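Local atomic coordinates of porphyranase B (Zobellia galactanivorans, PDB entry 3JUU), a protein that hydrolyses the sulfated algal polysaccharide porphyran, cutting the linkages between beta-D-galactopyranose and alpha-L-galactopyranose-6-sulfate to release mainly disaccharides. Residues Ala116-Met121 and Lys196-Phe201; Trp126-Gly131 and Lys139-Leu144; Thr171-Ile176 and Pro228-Asp233. All coordinates share one frame; numbering follows the deposited sequence.

The three contacts belong to the jelly-roll beta-sandwich of a family 16 glycoside hydrolase. Contacts 2 and 3 are neighbours, their centres 8 Å apart, because strands 141-150 and 166-174 pair in the sheet that carries the catalytic residues. Glu-143 of contact 2, assigned as the nucleophile, forms a salt bridge through OE1 to Arg-174 NH2 of contact 3 at 2.8 Å. Phe-232 CE1 of contact 3 packs against Thr-142 CB at 3.6 Å. Contact 1 joins two loops on the opposite side of the chain's centre, with its own centre 26 Å from that of contact 2 and 29 Å from that of contact 3. Along the chain, contact 2 nests inside the loop that contact 1 closes.

Contact 1: residues Ala116-Met121 and Lys196-Phe201; sequences ANKTFM and KAYEDF
Lys-118 lays its hydrocarbon chain over one face of the Tyr-198 ring. CG of Lys-118, set anti to the backbone N (chi1 -166°), stands above the middle of that ring, 3.6 Å from the centroid and only 6° off the normal, a clear CH-pi contact. Beyond CG the chain stays extended and carries CE of Lys-118 to 3.5 Å from CE1 of Tyr-198. The opposite face of the ring carries CB of Lys-196 from its own loop, and the phenol is thereby sandwiched between two lysine side chains.

Beside the ring the backbones join directly: Ala-116 N donates to Ala-197 O at 3.0 Å, nearly straight at the hydrogen (167°). The methyls of these alanines, CB to CB 3.6 Å, fit this close approach as larger side chains hardly could, and both also touch Ser-149 of strand 141-150.

Further out, polar turns shape the loop that presents Lys-118. Asn-117 OD1 takes the backbone N of Thr-119 in an Asx turn and also the Thr-119 hydroxyl, at 2.7 Å from OG1. That hydroxyl oxygen in turn accepts from Met-121 N, an ST turn.

Chemically, then, one backbone bond and a lysine-covered aromatic ring hold two irregular loops together, and lysine suits the surface because its methylenes can cover the tyrosine while its ammonium group remains beyond the ring.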
loop_
_atom_site.group_PDB
_atom_site.type_symbol
_atom_site.label_atom_id
_atom_site.label_comp_id
_atom_site.label_asym_id
_atom_site.label_seq_id
_atom_site.Cartn_x
_atom_site.Cartn_y
_atom_site.Cartn_z
ATOM N N ALA A 116 -10.545 -1.159 4.749
ATOM C CA ALA A 116 -9.532 -1.309 5.773
ATOM C C ALA A 116 -10.028 -2.228 6.904
ATOM O O ALA A 116 -11.280 -2.406 7.103
ATOM C CB ALA A 116 -9.119 0.095 6.376
ATOM N N ASN A 117 -9.064 -2.803 7.630
ATOM C CA ASN A 117 -9.413 -3.463 8.914
ATOM C C ASN A 117 -9.763 -2.419 9.938
ATOM O O ASN A 117 -9.314 -1.302 9.844
ATOM C CB ASN A 117 -8.349 -4.470 9.384
ATOM C CG ASN A 117 -7.073 -3.807 9.870
ATOM O OD1 ASN A 117 -7.084 -3.119 10.900
ATOM N ND2 ASN A 117 -5.977 -4.053 9.180
ATOM N N LYS A 118 -10.544 -2.803 10.945
ATOM C CA LYS A 118 -10.988 -1.928 12.035
ATOM C C LYS A 118 -10.118 -2.082 13.323
ATOM O O LYS A 118 -10.623 -2.045 14.468
ATOM C CB LYS A 118 -12.440 -2.332 12.338
ATOM C CG LYS A 118 -13.151 -1.303 13.191
ATOM C CD LYS A 118 -14.692 -1.759 13.283
ATOM C CE LYS A 118 -15.407 -0.745 14.153
ATOM N NZ LYS A 118 -16.826 -1.103 14.374
ATOM N N THR A 119 -8.818 -2.254 13.148
ATOM C CA THR A 119 -7.878 -2.450 14.271
ATOM C C THR A 119 -6.794 -1.357 14.284
ATOM O O THR A 119 -6.733 -0.479 13.397
ATOM C CB THR A 119 -7.100 -3.810 14.231
ATOM O OG1 THR A 119 -5.985 -3.725 13.318
ATOM C CG2 THR A 119 -8.020 -4.970 13.782
ATOM N N PHE A 120 -5.984 -1.382 15.316
ATOM C CA PHE A 120 -4.878 -0.393 15.386
ATOM C C PHE A 120 -3.766 -0.609 14.350
ATOM O O PHE A 120 -2.857 0.280 14.242
ATOM C CB PHE A 120 -4.271 -0.438 16.827
ATOM C CG PHE A 120 -3.359 -1.634 17.083
ATOM C CD1 PHE A 120 -1.958 -1.452 17.148
ATOM C CD2 PHE A 120 -3.881 -2.911 17.334
ATOM C CE1 PHE A 120 -1.077 -2.511 17.366
ATOM C CE2 PHE A 120 -3.029 -3.986 17.613
ATOM C CZ PHE A 120 -1.600 -3.818 17.609
ATOM N N MET A 121 -3.788 -1.748 13.631
ATOM C CA MET A 121 -2.798 -2.088 12.587
ATOM C C MET A 121 -3.236 -1.502 11.238
ATOM O O MET A 121 -4.341 -1.087 11.084
ATOM C CB MET A 121 -2.607 -3.631 12.497
ATOM C CG MET A 121 -1.971 -4.086 13.813
ATOM S SD MET A 121 -1.696 -5.886 13.929
ATOM C CE MET A 121 -0.517 -6.261 12.557
ATOM N N LYS A 196 -15.416 6.125 7.550
ATOM C CA LYS A 196 -14.188 5.423 7.987
ATOM C C LYS A 196 -13.672 4.502 6.901
ATOM O O LYS A 196 -14.437 3.913 6.138
ATOM C CB LYS A 196 -14.421 4.606 9.301
ATOM C CG LYS A 196 -15.031 5.404 10.503
ATOM C CD LYS A 196 -14.005 6.362 11.082
ATOM C CE LYS A 196 -14.520 6.998 12.427
ATOM N NZ LYS A 196 -13.534 8.044 12.748
ATOM N N ALA A 197 -12.360 4.320 6.855
ATOM C CA ALA A 197 -11.777 3.474 5.871
ATOM C C ALA A 197 -12.232 2.028 5.990
ATOM O O ALA A 197 -12.215 1.292 4.971
ATOM C CB ALA A 197 -10.207 3.540 5.957
ATOM N N TYR A 198 -12.557 1.606 7.227
ATOM C CA TYR A 198 -13.061 0.239 7.422
ATOM C C TYR A 198 -14.552 0.080 7.149
ATOM O O TYR A 198 -15.057 -1.061 7.209
ATOM C CB TYR A 198 -12.789 -0.290 8.868
ATOM C CG TYR A 198 -13.366 0.589 9.969
ATOM C CD1 TYR A 198 -14.756 0.524 10.335
ATOM C CD2 TYR A 198 -12.527 1.514 10.635
ATOM C CE1 TYR A 198 -15.262 1.370 11.382
ATOM C CE2 TYR A 198 -13.023 2.340 11.652
ATOM C CZ TYR A 198 -14.378 2.263 11.986
ATOM O OH TYR A 198 -14.808 3.082 13.000
ATOM N N GLU A 199 -15.274 1.172 6.907
ATOM C CA GLU A 199 -16.771 1.060 6.749
ATOM C C GLU A 199 -17.177 0.690 5.337
ATOM O O GLU A 199 -18.223 0.018 5.127
ATOM C CB GLU A 199 -17.483 2.364 7.107
ATOM C CG GLU A 199 -17.581 2.593 8.556
ATOM C CD GLU A 199 -18.083 3.989 8.991
ATOM O OE1 GLU A 199 -18.026 5.053 8.227
ATOM O OE2 GLU A 199 -18.452 4.011 10.205
ATOM N N ASP A 200 -16.374 1.093 4.357
ATOM C CA ASP A 200 -16.766 0.873 2.956
ATOM C C ASP A 200 -15.551 0.514 2.181
ATOM O O ASP A 200 -14.412 0.911 2.567
ATOM C CB ASP A 200 -17.315 2.196 2.371
ATOM C CG ASP A 200 -18.418 2.828 3.236
ATOM O OD1 ASP A 200 -19.527 2.272 3.156
ATOM O OD2 ASP A 200 -18.173 3.866 3.963
ATOM N N PHE A 201 -15.749 -0.155 1.034
ATOM C CA PHE A 201 -14.682 -0.218 0.047
ATOM C C PHE A 201 -14.456 1.177 -0.597
ATOM O O PHE A 201 -15.401 1.939 -0.788
ATOM C CB PHE A 201 -14.976 -1.233 -1.058
ATOM C CG PHE A 201 -14.811 -2.652 -0.605
ATOM C CD1 PHE A 201 -13.554 -3.243 -0.650
ATOM C CD2 PHE A 201 -15.888 -3.355 -0.069
ATOM C CE1 PHE A 201 -13.332 -4.561 -0.193
ATOM C CE2 PHE A 201 -15.700 -4.672 0.388
ATOM C CZ PHE A 201 -14.414 -5.268 0.334
#

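Contact 2: residues Trp126-Gly131 and Lys139-Leu144; sequences WLINEG and KRTTEL
Asn-129 reaches across to the partner segment with both ends of its carboxamide. ND2 donates to Arg-140 O at 2.8 Å, in the plane of both the amide and the carbonyl, while OD1 accepts Thr-142 N at 3.0 Å from above its own carbonyl plane. Chi1 of 76° sets CG between the backbone N and the carbonyl carbon, on the side of the partner strand, and a water joins OD1 to Gly-131 N. An alanine here would probably leave Thr-142 N and Arg-140 O without these mates, and the water without its OD1 acceptor.

The backbones carry on the pairing. Asn-129 N donates to Thr-142 O at 3.2 Å. Leu-127 N donates to Leu-144 O at 2.8 Å, and Leu-144 N returns an equally short bond to Leu-127 O. Gly-131 passes so near Lys-139 that a side-chain carbon would run into Lys-139 O.

On one face of the sheet Leu-127 and Leu-144 lie side by side, pointing the same way, their CB atoms 4.0 Å apart; leucine suits this buried face, where Leu-144 also meets Ile-214 and Phe-216 of strand 213-218. The other face carries Ile-128 and Glu-143. Glu-143 extends its carboxylate past Trp-126, with OE2 3.8 Å from CE3 of the indole, and Arg-174 and a bound glycerol take its oxygens.

This is an antiparallel pair in the catalytic sheet of a family 16 jelly roll, with Glu-143, the assigned nucleophile, opening the family's ExDxxE motif, which runs through Asp-145 to the assigned proton donor Glu-148.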
loop_
_atom_site.group_PDB
_atom_site.type_symbol
_atom_site.label_atom_id
_atom_site.label_comp_id
_atom_site.label_asym_id
_atom_site.label_seq_id
_atom_site.Cartn_x
_atom_site.Cartn_y
_atom_site.Cartn_z
ATOM N N TRP A 126 0.766 0.542 -1.846
ATOM C CA TRP A 126 1.934 1.419 -2.120
ATOM C C TRP A 126 2.908 0.786 -3.096
ATOM O O TRP A 126 2.738 -0.420 -3.454
ATOM C CB TRP A 126 2.614 1.936 -0.832
ATOM C CG TRP A 126 2.989 0.864 0.233
ATOM C CD1 TRP A 126 2.089 0.156 0.996
ATOM C CD2 TRP A 126 4.295 0.400 0.593
ATOM N NE1 TRP A 126 2.796 -0.686 1.860
ATOM C CE2 TRP A 126 4.134 -0.549 1.638
ATOM C CE3 TRP A 126 5.610 0.765 0.196
ATOM C CZ2 TRP A 126 5.215 -1.262 2.228
ATOM C CZ3 TRP A 126 6.715 0.113 0.807
ATOM C CH2 TRP A 126 6.509 -0.900 1.851
ATOM N N LEU A 127 3.912 1.580 -3.499
ATOM C CA LEU A 127 4.936 1.140 -4.465
ATOM C C LEU A 127 6.246 1.485 -3.839
ATOM O O LEU A 127 6.362 2.552 -3.199
ATOM C CB LEU A 127 4.808 2.006 -5.785
ATOM C CG LEU A 127 3.602 1.547 -6.649
ATOM C CD1 LEU A 127 3.018 2.658 -7.582
ATOM C CD2 LEU A 127 4.070 0.353 -7.491
ATOM N N ILE A 128 7.271 0.662 -4.039
ATOM C CA ILE A 128 8.613 1.061 -3.603
ATOM C C ILE A 128 9.589 0.459 -4.614
ATOM O O ILE A 128 9.318 -0.574 -5.195
ATOM C CB ILE A 128 8.855 0.650 -2.072
ATOM C CG1 ILE A 128 10.149 1.247 -1.517
ATOM C CG2 ILE A 128 8.862 -0.924 -1.940
ATOM C CD1 ILE A 128 10.341 1.119 -0.061
ATOM N N ASN A 129 10.759 1.072 -4.777
ATOM C CA ASN A 129 11.794 0.457 -5.571
ATOM C C ASN A 129 12.564 -0.523 -4.665
ATOM O O ASN A 129 12.266 -0.654 -3.451
ATOM C CB ASN A 129 12.704 1.540 -6.198
ATOM C CG ASN A 129 13.675 2.158 -5.198
ATOM O OD1 ASN A 129 13.366 2.337 -3.988
ATOM N ND2 ASN A 129 14.917 2.457 -5.685
ATOM N N GLU A 130 13.556 -1.169 -5.231
ATOM C CA GLU A 130 14.331 -2.173 -4.455
ATOM C C GLU A 130 15.820 -1.836 -4.669
ATOM O O GLU A 130 16.489 -2.413 -5.514
ATOM C CB GLU A 130 13.924 -3.586 -4.935
ATOM C CG GLU A 130 12.553 -3.953 -4.332
ATOM C CD GLU A 130 12.071 -5.332 -4.725
ATOM O OE1 GLU A 130 12.742 -5.971 -5.547
ATOM O OE2 GLU A 130 10.992 -5.768 -4.238
ATOM N N GLY A 131 16.277 -0.869 -3.917
ATOM C CA GLY A 131 17.494 -0.125 -4.269
ATOM C C GLY A 131 18.716 -1.049 -4.241
ATOM O O GLY A 131 19.673 -0.876 -5.002
ATOM N N LYS A 139 20.286 3.043 -6.267
ATOM C CA LYS A 139 20.204 2.373 -4.964
ATOM C C LYS A 139 19.432 3.225 -3.946
ATOM O O LYS A 139 19.092 2.741 -2.868
ATOM C CB LYS A 139 21.648 2.094 -4.418
ATOM C CG LYS A 139 22.417 0.981 -5.226
ATOM C CD LYS A 139 23.809 0.696 -4.536
ATOM C CE LYS A 139 24.842 0.272 -5.536
ATOM N NZ LYS A 139 24.421 -1.086 -6.148
ATOM N N ARG A 140 19.232 4.514 -4.227
ATOM C CA ARG A 140 18.418 5.405 -3.361
ATOM C C ARG A 140 16.994 4.820 -3.377
ATOM O O ARG A 140 16.637 4.067 -4.264
ATOM C CB ARG A 140 18.370 6.838 -3.931
ATOM C CG ARG A 140 17.717 6.890 -5.309
ATOM C CD ARG A 140 18.031 8.262 -5.976
ATOM N NE ARG A 140 17.565 8.311 -7.368
ATOM C CZ ARG A 140 16.353 8.691 -7.801
ATOM N NH1 ARG A 140 15.410 9.100 -6.988
ATOM N NH2 ARG A 140 16.084 8.642 -9.102
ATOM N N THR A 141 16.214 5.168 -2.348
ATOM C CA THR A 141 14.848 4.680 -2.197
ATOM C C THR A 141 13.868 5.704 -2.714
ATOM O O THR A 141 14.002 6.902 -2.403
ATOM C CB THR A 141 14.566 4.452 -0.713
ATOM O OG1 THR A 141 15.470 3.420 -0.286
ATOM C CG2 THR A 141 13.103 3.946 -0.509
ATOM N N THR A 142 12.845 5.222 -3.398
ATOM C CA THR A 142 11.734 6.041 -3.804
ATOM C C THR A 142 10.534 5.186 -3.354
ATOM O O THR A 142 10.431 4.025 -3.647
ATOM C CB THR A 142 11.652 6.262 -5.366
ATOM O OG1 THR A 142 11.574 4.994 -6.056
ATOM C CG2 THR A 142 12.821 7.020 -5.887
ATOM N N GLU A 143 9.646 5.795 -2.568
ATOM C CA GLU A 143 8.439 5.096 -2.087
ATOM C C GLU A 143 7.264 5.972 -2.420
ATOM O O GLU A 143 7.274 7.160 -2.105
ATOM C CB GLU A 143 8.555 4.916 -0.544
ATOM C CG GLU A 143 7.269 4.253 0.060
ATOM C CD GLU A 143 7.401 4.133 1.595
ATOM O OE1 GLU A 143 8.513 4.329 2.164
ATOM O OE2 GLU A 143 6.354 3.874 2.234
ATOM N N LEU A 144 6.238 5.361 -3.027
ATOM C CA LEU A 144 5.003 6.066 -3.436
ATOM C C LEU A 144 3.819 5.374 -2.682
ATOM O O LEU A 144 3.379 4.294 -3.015
ATOM C CB LEU A 144 4.864 5.954 -4.996
ATOM C CG LEU A 144 3.906 6.961 -5.700
ATOM C CD1 LEU A 144 3.840 6.663 -7.189
ATOM C CD2 LEU A 144 2.489 6.956 -5.062
HETATM O O HOH W 1 14.791 0.990 -2.016
#

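Contact 3: residues Thr171-Ile176 and Pro228-Asp233; sequences THSRNI and PPADFD. With SO4 (sulfate ion), chain G.
From Thr-171 to Arg-174 the chain runs as an extended strand past the irregular segment 228-233, with the CA atoms of Thr-171 and Pro-228 5.6 Å apart and those of Ser-173 and Pro-229 5.9 Å. The backbones do not pair; the strand's bonds go to 141-150 and 185-192, and Pro-228 and Pro-229 in any case lack an N-H.

Thr-171 and Ser-173, alternate residues, both direct their side chains at the loop. Pro-229 meets the strand with CG and CD, CD 3.2 Å from Thr-171 OG1, and CB of Ala-230 meets CB and OG of Ser-173. Both hydroxyls are hydrogen-bonded elsewhere, Thr-171 OG1 to Ser-187 O and Ser-173 OG to Glu-183 O, which explains how small polar residues can be buried here. Phe-232 brings the end of its ring to the strand, CZ lying 3.4 Å from His-172 O and also touching CB of Thr-171. Pro-228 CB sits over the centre of one ring face, 3.7 Å above its plane, and Ile-214 adds to this core.

Arg-174 and Asn-175 turn elsewhere, to a sulfate ion. Arg-174 grips it with NE to O3 at 2.8 Å and NH2 to O2 at 2.9 Å, and Asn-175 ND2 adds a bond to O3 at 3.1 Å. NH2 also binds Glu-143, and ND2 also binds Thr-141 OG1.

The apolar side chains of Pro-228, Pro-229, Ala-230 and Phe-232 thus back the catalytic sheet, while the end of the strand and the residue after it offer one guanidinium and one amide; the ion, probably from the crystallisation liquor, shows that this pair can hold a sulfate and does not establish a substrate site.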
loop_
_atom_site.group_PDB
_atom_site.type_symbol
_atom_site.label_atom_id
_atom_site.label_comp_id
_atom_site.label_asym_id
_atom_site.label_seq_id
_atom_site.Cartn_x
_atom_site.Cartn_y
_atom_site.Cartn_z
ATOM N N THR A 171 4.930 10.573 -0.764
ATOM C CA THR A 171 6.048 10.228 -1.713
ATOM C C THR A 171 7.317 10.475 -0.899
ATOM O O THR A 171 7.421 11.491 -0.225
ATOM C CB THR A 171 6.051 11.100 -3.040
ATOM O OG1 THR A 171 6.068 12.488 -2.662
ATOM C CG2 THR A 171 4.711 10.841 -3.969
ATOM N N HIS A 172 8.244 9.535 -0.888
ATOM C CA HIS A 172 9.422 9.652 -0.066
ATOM C C HIS A 172 10.657 9.454 -0.906
ATOM O O HIS A 172 10.677 8.557 -1.746
ATOM C CB HIS A 172 9.486 8.541 1.006
ATOM C CG HIS A 172 8.333 8.559 1.948
ATOM N ND1 HIS A 172 8.214 9.509 2.942
ATOM C CD2 HIS A 172 7.214 7.793 2.020
ATOM C CE1 HIS A 172 7.126 9.264 3.650
ATOM N NE2 HIS A 172 6.500 8.234 3.110
ATOM N N SER A 173 11.698 10.219 -0.569
ATOM C CA SER A 173 13.030 9.986 -1.129
ATOM C C SER A 173 13.954 9.829 0.087
ATOM O O SER A 173 14.000 10.701 0.976
ATOM C CB SER A 173 13.450 11.200 -1.981
ATOM O OG SER A 173 14.874 11.122 -2.190
ATOM N N ARG A 174 14.712 8.742 0.147
ATOM C CA ARG A 174 15.655 8.528 1.269
ATOM C C ARG A 174 16.775 7.576 0.918
ATOM O O ARG A 174 16.801 7.070 -0.243
ATOM C CB ARG A 174 14.949 8.021 2.522
ATOM C CG ARG A 174 14.158 6.660 2.280
ATOM C CD ARG A 174 13.584 6.097 3.611
ATOM N NE ARG A 174 12.892 4.847 3.331
ATOM C CZ ARG A 174 11.655 4.776 2.854
ATOM N NH1 ARG A 174 10.911 5.886 2.646
ATOM N NH2 ARG A 174 11.165 3.594 2.595
ATOM N N ASN A 175 17.667 7.261 1.897
ATOM C CA ASN A 175 18.771 6.298 1.594
ATOM C C ASN A 175 19.624 6.710 0.388
ATOM O O ASN A 175 20.073 5.883 -0.465
ATOM C CB ASN A 175 18.262 4.862 1.417
ATOM C CG ASN A 175 17.510 4.360 2.600
ATOM O OD1 ASN A 175 17.856 4.685 3.735
ATOM N ND2 ASN A 175 16.412 3.613 2.348
ATOM N N ILE A 176 19.881 8.008 0.246
ATOM C CA ILE A 176 20.515 8.416 -0.998
ATOM C C ILE A 176 22.062 8.237 -0.888
ATOM O O ILE A 176 22.667 8.725 0.107
ATOM C CB ILE A 176 20.191 9.890 -1.316
ATOM C CG1 ILE A 176 18.680 10.055 -1.568
ATOM C CG2 ILE A 176 21.034 10.457 -2.503
ATOM C CD1 ILE A 176 18.316 11.391 -1.053
ATOM N N PRO A 228 7.069 14.657 -6.565
ATOM C CA PRO A 228 7.810 13.949 -5.532
ATOM C C PRO A 228 9.105 14.647 -5.165
ATOM O O PRO A 228 9.644 15.470 -5.973
ATOM C CB PRO A 228 8.023 12.546 -6.194
ATOM C CG PRO A 228 8.160 12.794 -7.647
ATOM C CD PRO A 228 7.109 13.969 -7.876
ATOM N N PRO A 229 9.676 14.309 -3.993
ATOM C CA PRO A 229 10.909 14.987 -3.500
ATOM C C PRO A 229 12.160 14.710 -4.340
ATOM O O PRO A 229 13.082 15.528 -4.301
ATOM C CB PRO A 229 11.045 14.513 -2.046
ATOM C CG PRO A 229 10.092 13.384 -1.917
ATOM C CD PRO A 229 9.186 13.269 -3.070
ATOM N N ALA A 230 12.142 13.653 -5.152
ATOM C CA ALA A 230 13.271 13.337 -6.073
ATOM C C ALA A 230 12.651 12.670 -7.266
ATOM O O ALA A 230 11.486 12.206 -7.214
ATOM C CB ALA A 230 14.315 12.397 -5.377
ATOM N N ASP A 231 13.384 12.588 -8.383
ATOM C CA ASP A 231 12.821 11.879 -9.554
ATOM C C ASP A 231 12.372 10.415 -9.234
ATOM O O ASP A 231 13.145 9.579 -8.731
ATOM C CB ASP A 231 13.880 11.724 -10.601
ATOM C CG ASP A 231 14.269 13.044 -11.279
ATOM O OD1 ASP A 231 13.446 13.991 -11.246
ATOM O OD2 ASP A 231 15.415 13.065 -11.836
ATOM N N PHE A 232 11.137 10.098 -9.567
ATOM C CA PHE A 232 10.638 8.707 -9.455
ATOM C C PHE A 232 10.768 8.047 -10.840
ATOM O O PHE A 232 9.766 7.851 -11.516
ATOM C CB PHE A 232 9.189 8.732 -8.951
ATOM C CG PHE A 232 9.063 8.868 -7.416
ATOM C CD1 PHE A 232 10.124 9.356 -6.626
ATOM C CD2 PHE A 232 7.883 8.474 -6.776
ATOM C CE1 PHE A 232 10.027 9.507 -5.205
ATOM C CE2 PHE A 232 7.785 8.606 -5.325
ATOM C CZ PHE A 232 8.891 9.072 -4.534
ATOM N N ASP A 233 12.018 7.736 -11.261
ATOM C CA ASP A 233 12.197 7.147 -12.575
ATOM C C ASP A 233 12.815 5.754 -12.437
ATOM O O ASP A 233 13.496 5.279 -13.391
ATOM C CB ASP A 233 13.069 8.055 -13.439
ATOM C CG ASP A 233 14.381 8.411 -12.765
ATOM O OD1 ASP A 233 14.640 7.982 -11.624
ATOM O OD2 ASP A 233 15.126 9.250 -13.345
HETATM S S SO4 G . 13.763 1.196 3.815
HETATM O O1 SO4 G . 13.210 0.538 4.948
HETATM O O2 SO4 G . 12.860 1.197 2.676
HETATM O O3 SO4 G . 14.217 2.522 4.266
HETATM O O4 SO4 G . 14.758 0.296 3.274
#